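Local coordinates for uncharacterized protein Rv2866 (Mycobacterium tuberculosis, PDB 3G5O) that acts as the ribonuclease toxin of a type II toxin-antitoxin pair, cutting RNA preferentially at the 3'-end of purine ribonucleotides until its cognate antitoxin neutralises it, at residues L30-P35 / I90-H95. Residues are numbered along the deposited sequence; the frame is centred on the assembly and turned at random. Where two conformers were deposited one is given.
Sequences LHKLPP and ILRVDH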
loop_
_atom_site.group_PDB
_atom_site.type_symbol
_atom_site.label_atom_id
_atom_site.label_comp_id
_atom_site.label_asym_id
_atom_site.label_seq_id
_atom_site.Cartn_x
_atom_site.Cartn_y
_atom_site.Cartn_z
ATOM N N LEU C 30 -8.203 -21.884 -4.832
ATOM C CA LEU C 30 -9.541 -22.508 -4.690
ATOM C C LEU C 30 -9.472 -23.760 -3.835
ATOM O O LEU C 30 -10.322 -23.982 -2.965
ATOM C CB LEU C 30 -10.152 -22.903 -6.051
ATOM C CG LEU C 30 -10.779 -21.814 -6.875
ATOM C CD1 LEU C 30 -11.349 -22.457 -8.162
ATOM C CD2 LEU C 30 -11.915 -21.037 -6.137
ATOM N N HIS C 31 -8.433 -24.561 -4.067
ATOM C CA HIS C 31 -8.188 -25.751 -3.245
ATOM C C HIS C 31 -8.041 -25.531 -1.750
ATOM O O HIS C 31 -8.252 -26.458 -0.974
ATOM C CB HIS C 31 -7.022 -26.593 -3.790
ATOM C CG HIS C 31 -7.481 -27.687 -4.696
ATOM N ND1 HIS C 31 -8.187 -28.781 -4.234
ATOM C CD2 HIS C 31 -7.395 -27.836 -6.036
ATOM C CE1 HIS C 31 -8.500 -29.565 -5.248
ATOM N NE2 HIS C 31 -8.036 -29.012 -6.355
ATOM N N LYS C 32 -7.690 -24.325 -1.329
ATOM C CA LYS C 32 -7.569 -24.055 0.086
ATOM C C LYS C 32 -8.914 -23.850 0.776
ATOM O O LYS C 32 -8.952 -23.755 2.005
ATOM C CB LYS C 32 -6.714 -22.800 0.337
ATOM C CG LYS C 32 -5.312 -22.875 -0.251
ATOM C CD LYS C 32 -4.408 -21.720 0.234
ATOM C CE LYS C 32 -4.736 -20.409 -0.442
ATOM N NZ LYS C 32 -3.480 -19.637 -0.707
ATOM N N LEU C 33 -9.988 -23.695 0.002
ATOM C CA LEU C 33 -11.277 -23.289 0.567
ATOM C C LEU C 33 -12.156 -24.491 0.925
ATOM O O LEU C 33 -12.189 -25.477 0.185
ATOM C CB LEU C 33 -12.050 -22.430 -0.433
ATOM C CG LEU C 33 -11.324 -21.184 -0.926
ATOM C CD1 LEU C 33 -12.114 -20.449 -2.039
ATOM C CD2 LEU C 33 -11.031 -20.305 0.292
ATOM N N PRO C 34 -12.923 -24.378 2.012
ATOM C CA PRO C 34 -13.909 -25.409 2.290
ATOM C C PRO C 34 -15.044 -25.359 1.259
ATOM O O PRO C 34 -15.257 -24.311 0.619
ATOM C CB PRO C 34 -14.432 -25.027 3.672
ATOM C CG PRO C 34 -14.413 -23.473 3.648
ATOM C CD PRO C 34 -13.058 -23.202 2.906
ATOM N N PRO C 35 -15.780 -26.471 1.103
ATOM C CA PRO C 35 -16.698 -26.556 -0.048
ATOM C C PRO C 35 -17.753 -25.467 -0.212
ATOM O O PRO C 35 -18.063 -25.094 -1.374
ATOM C CB PRO C 35 -17.360 -27.943 0.104
ATOM C CG PRO C 35 -16.293 -28.777 0.814
ATOM C CD PRO C 35 -15.631 -27.774 1.793
ATOM N N ILE C 90 -8.575 -14.473 -13.288
ATOM C CA ILE C 90 -8.400 -14.463 -11.843
ATOM C C ILE C 90 -6.989 -14.933 -11.531
ATOM O O ILE C 90 -6.615 -16.034 -11.919
ATOM C CB ILE C 90 -9.366 -15.469 -11.158
ATOM C CG1 ILE C 90 -10.785 -15.319 -11.717
ATOM C CG2 ILE C 90 -9.324 -15.325 -9.613
ATOM C CD1 ILE C 90 -11.365 -13.952 -11.469
ATOM N N LEU C 91 -6.247 -14.119 -10.796
ATOM C CA LEU C 91 -4.867 -14.374 -10.405
ATOM C C LEU C 91 -4.810 -15.035 -9.040
ATOM O O LEU C 91 -3.991 -15.929 -8.840
ATOM C CB LEU C 91 -4.095 -13.033 -10.313
ATOM C CG LEU C 91 -4.248 -12.135 -11.542
ATOM C CD1 LEU C 91 -3.412 -10.911 -11.292
ATOM C CD2 LEU C 91 -3.862 -12.822 -12.941
ATOM N N ARG C 92 -5.677 -14.604 -8.126
ATOM C CA ARG C 92 -5.669 -15.080 -6.743
ATOM C C ARG C 92 -7.069 -15.069 -6.147
ATOM O O ARG C 92 -7.936 -14.232 -6.512
ATOM C CB ARG C 92 -4.779 -14.193 -5.838
ATOM C CG ARG C 92 -3.260 -14.087 -6.218
ATOM C CD ARG C 92 -2.505 -15.415 -5.967
ATOM N NE ARG C 92 -2.721 -15.959 -4.616
ATOM C CZ ARG C 92 -1.969 -15.628 -3.552
ATOM N NH1 ARG C 92 -0.965 -14.765 -3.665
ATOM N NH2 ARG C 92 -2.222 -16.162 -2.367
ATOM N N VAL C 93 -7.268 -15.956 -5.176
ATOM C CA VAL C 93 -8.497 -15.962 -4.357
ATOM C C VAL C 93 -8.046 -16.043 -2.899
ATOM O O VAL C 93 -7.139 -16.843 -2.538
ATOM C CB VAL C 93 -9.413 -17.175 -4.689
ATOM C CG1 VAL C 93 -10.702 -17.119 -3.832
ATOM C CG2 VAL C 93 -9.780 -17.157 -6.163
ATOM N N ASP C 94 -8.639 -15.220 -2.054
ATOM C CA ASP C 94 -8.264 -15.259 -0.641
ATOM C C ASP C 94 -9.532 -15.189 0.231
ATOM O O ASP C 94 -10.502 -14.461 -0.112
ATOM C CB ASP C 94 -7.338 -14.107 -0.305
ATOM C CG ASP C 94 -6.513 -14.367 0.993
ATOM O OD1 ASP C 94 -5.786 -15.396 1.087
ATOM O OD2 ASP C 94 -6.587 -13.540 1.891
ATOM N N HIS C 95 -9.495 -15.905 1.340
ATOM C CA HIS C 95 -10.597 -15.908 2.289
ATOM C C HIS C 95 -10.034 -15.659 3.667
ATOM O O HIS C 95 -9.091 -16.341 4.075
ATOM C CB HIS C 95 -11.301 -17.271 2.305
ATOM C CG HIS C 95 -12.271 -17.407 3.436
ATOM N ND1 HIS C 95 -12.036 -18.223 4.520
ATOM C CD2 HIS C 95 -13.444 -16.779 3.676
ATOM C CE1 HIS C 95 -13.042 -18.114 5.372
ATOM N NE2 HIS C 95 -13.903 -17.231 4.893
HETATM O O HOH W 1 -4.909 -17.077 -1.151
#
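The chain leaves helix 24-30 through a type I turn from L30 to L33, closed by L33 N to L30 O at 3.0 Å, and runs beside the last strand, L30 level with V93 and L33 with H95. L33, whose forked end lets it touch two neighbours at once, crosses V93 at about a right angle, its CD1 lying 4.0 Å from V93 CG1, while its CD2 rests on H95 CB at 3.7 Å. V93, beta-branched as strands favour, puts CG1 anti to its backbone N (chi1 -179°) and offers CG2 more loosely to L30 CD2. On the exposed side of the turn, K32 bends at chi3 and chi4, so that two cationic ends, K32 NZ and R92 NH2, stand 4.1 Å apart. D29 forms salt bridges to both side chains, probably offsetting their repulsion, and one water accepts from K32 NZ and R92 NH2 while donating to V93 O (2.6 Å) and D94 OD1 (2.9 Å), so four bonds hold it. R92 NH1 hydrogen-bonds S70 OG of the antitoxin chain. P35 suits the first turn of helix 35-51, where a missing N-H costs no helix bond. Such packing of two N-terminal helices and their connecting loop against the sheet characterises the RelE/ParE toxin fold.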